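Local coordinates for phage related exonuclease (Haemophilus somnus 129PT, PDB 3K93), which probably acts as a phage-type exonuclease that hydrolyses DNA from its ends, at residues Q140-M145 and I194-E199. Residues are numbered along the deposited sequence; the frame is centred on the assembly and turned at random.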
loop_
_atom_site.group_PDB
_atom_site.type_symbol
_atom_site.label_atom_id
_atom_site.label_comp_id
_atom_site.label_asym_id
_atom_site.label_seq_id
_atom_site.Cartn_x
_atom_site.Cartn_y
_atom_site.Cartn_z
ATOM N N GLN A 140 -17.121 -0.539 -17.101
ATOM C CA GLN A 140 -16.736 -1.373 -18.236
ATOM C C GLN A 140 -17.979 -1.897 -18.957
ATOM O O GLN A 140 -18.018 -1.917 -20.196
ATOM C CB GLN A 140 -15.876 -2.536 -17.764
ATOM C CG GLN A 140 -15.356 -3.486 -18.843
ATOM C CD GLN A 140 -14.740 -4.764 -18.287
ATOM O OE1 GLN A 140 -14.941 -5.101 -17.122
ATOM N NE2 GLN A 140 -14.022 -5.508 -19.143
HETATM N N MSE A 141 -18.983 -2.339 -18.188
HETATM C CA MSE A 141 -20.194 -2.902 -18.796
HETATM C C MSE A 141 -20.955 -1.800 -19.521
HETATM O O MSE A 141 -21.594 -2.084 -20.537
HETATM C CB MSE A 141 -21.135 -3.555 -17.748
HETATM C CG MSE A 141 -20.690 -4.845 -17.064
HETATM SE SE MSE A 141 -20.072 -6.142 -18.300
HETATM C CE MSE A 141 -18.237 -5.816 -17.991
ATOM N N GLN A 142 -20.918 -0.559 -18.997
ATOM C CA GLN A 142 -21.633 0.537 -19.651
ATOM C C GLN A 142 -21.004 0.809 -21.009
ATOM O O GLN A 142 -21.711 1.093 -21.966
ATOM C CB GLN A 142 -21.643 1.812 -18.834
ATOM C CG GLN A 142 -22.338 1.691 -17.519
ATOM C CD GLN A 142 -23.847 1.601 -17.617
ATOM O OE1 GLN A 142 -24.448 1.805 -18.685
ATOM N NE2 GLN A 142 -24.471 1.322 -16.487
ATOM N N GLY A 143 -19.685 0.681 -21.074
ATOM C CA GLY A 143 -18.948 0.825 -22.311
ATOM C C GLY A 143 -19.305 -0.260 -23.304
ATOM O O GLY A 143 -19.515 0.045 -24.483
ATOM N N TYR A 144 -19.419 -1.523 -22.854
ATOM C CA TYR A 144 -19.858 -2.568 -23.787
ATOM C C TYR A 144 -21.311 -2.389 -24.224
ATOM O O TYR A 144 -21.661 -2.676 -25.378
ATOM C CB TYR A 144 -19.698 -3.963 -23.188
ATOM C CG TYR A 144 -18.273 -4.423 -22.880
ATOM C CD1 TYR A 144 -17.219 -4.088 -23.699
ATOM C CD2 TYR A 144 -18.014 -5.268 -21.803
ATOM C CE1 TYR A 144 -15.942 -4.516 -23.455
ATOM C CE2 TYR A 144 -16.708 -5.708 -21.535
ATOM C CZ TYR A 144 -15.679 -5.327 -22.381
ATOM O OH TYR A 144 -14.376 -5.723 -22.167
HETATM N N MSE A 145 -22.185 -1.979 -23.312
HETATM C CA MSE A 145 -23.589 -1.805 -23.664
HETATM C C MSE A 145 -23.730 -0.688 -24.709
HETATM O O MSE A 145 -24.597 -0.738 -25.585
HETATM C CB MSE A 145 -24.448 -1.508 -22.432
HETATM C CG MSE A 145 -24.710 -2.719 -21.583
HETATM SE SE MSE A 145 -25.939 -2.400 -20.132
HETATM C CE MSE A 145 -24.740 -1.714 -18.738
ATOM N N ILE A 194 -26.097 -5.224 -14.224
ATOM C CA ILE A 194 -25.913 -3.785 -14.381
ATOM C C ILE A 194 -26.901 -3.290 -15.449
ATOM O O ILE A 194 -26.881 -3.802 -16.564
ATOM C CB ILE A 194 -24.465 -3.455 -14.851
ATOM C CG1 ILE A 194 -23.404 -4.092 -13.931
ATOM C CG2 ILE A 194 -24.261 -1.956 -14.894
ATOM C CD1 ILE A 194 -23.320 -3.471 -12.529
ATOM N N GLN A 195 -27.767 -2.324 -15.106
ATOM C CA GLN A 195 -28.696 -1.749 -16.067
ATOM C C GLN A 195 -27.959 -0.683 -16.888
ATOM O O GLN A 195 -27.128 0.014 -16.350
ATOM C CB GLN A 195 -29.907 -1.094 -15.366
ATOM C CG GLN A 195 -30.803 -2.036 -14.545
ATOM C CD GLN A 195 -31.301 -3.213 -15.364
ATOM O OE1 GLN A 195 -31.548 -3.083 -16.567
ATOM N NE2 GLN A 195 -31.428 -4.368 -14.730
ATOM N N ARG A 196 -28.274 -0.571 -18.182
ATOM C CA ARG A 196 -27.741 0.511 -19.035
ATOM C C ARG A 196 -28.097 1.826 -18.384
ATOM O O ARG A 196 -29.186 1.971 -17.909
ATOM C CB ARG A 196 -28.392 0.466 -20.406
ATOM C CG ARG A 196 -27.924 1.546 -21.357
ATOM C CD ARG A 196 -28.785 1.593 -22.586
ATOM N NE ARG A 196 -28.198 2.516 -23.557
ATOM C CZ ARG A 196 -27.321 2.188 -24.501
ATOM N NH1 ARG A 196 -26.931 0.932 -24.698
ATOM N NH2 ARG A 196 -26.859 3.142 -25.305
ATOM N N ASP A 197 -27.177 2.770 -18.333
ATOM C CA ASP A 197 -27.455 4.056 -17.709
ATOM C C ASP A 197 -26.887 5.103 -18.616
ATOM O O ASP A 197 -25.675 5.345 -18.599
ATOM C CB ASP A 197 -26.824 4.112 -16.316
ATOM C CG ASP A 197 -26.985 5.474 -15.627
ATOM O OD1 ASP A 197 -27.377 6.477 -16.277
ATOM O OD2 ASP A 197 -26.678 5.530 -14.412
ATOM N N ASN A 198 -27.772 5.712 -19.420
ATOM C CA ASN A 198 -27.375 6.705 -20.440
ATOM C C ASN A 198 -26.687 7.943 -19.879
ATOM O O ASN A 198 -25.870 8.539 -20.561
ATOM C CB ASN A 198 -28.575 7.116 -21.325
ATOM C CG ASN A 198 -29.107 5.948 -22.158
ATOM O OD1 ASN A 198 -28.345 5.108 -22.631
ATOM N ND2 ASN A 198 -30.415 5.874 -22.303
ATOM N N GLU A 199 -27.005 8.324 -18.646
ATOM C CA GLU A 199 -26.266 9.402 -17.976
ATOM C C GLU A 199 -24.824 8.996 -17.698
ATOM O O GLU A 199 -23.921 9.816 -17.817
ATOM C CB GLU A 199 -26.960 9.862 -16.683
ATOM C CG GLU A 199 -28.173 10.794 -16.957
ATOM C CD GLU A 199 -28.837 11.294 -15.672
ATOM O OE1 GLU A 199 -28.275 11.029 -14.571
ATOM O OE2 GLU A 199 -29.911 11.938 -15.760
#
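Gln-142 turns its side-chain amide onto the backbone of 195-197, so that one flat group serves two peptide positions. Its NE2 donates to Gln-195 O at 3.0 Å, while OE1 accepts from Asp-197 N at 2.9 Å, that donor tilted 25° from the carbonyl plane. A bend at chi2 (-73°) brings CD round toward the strand end. Beside this pair of bonds, the selenium of Met-145, a selenomethionine, lies 3.5 Å from Arg-196 N; Met-145 CE lies 3.9 Å from the Ile-194 CG2 methyl, which also meets Gln-142 NE2. Arg-196 extends from CG to NE; its NH1 makes a weak bond to Met-145 O and another bond to Cys-150 O, while NE is held by Asn-198 OD1 at 2.8 Å, on a lone pair. Asp-197 OD1 accepts a weak capping bond from Glu-199 N. Gln-142 thus bridges helix 137-148, packed on a mixed sheet, to the turn from edge strand 189-195 into helix 198-221. On the same helix Gln-140 OE1 bonds Lys-113 NZ, next to sodium ligands Asp-111 and Thr-112; with Asp-100 and the Gln-140/Tyr-144 QxxxY pattern, this is consistent with the PD-(D/E)XK nuclease core of YqaJ/lambda-type exonucleases.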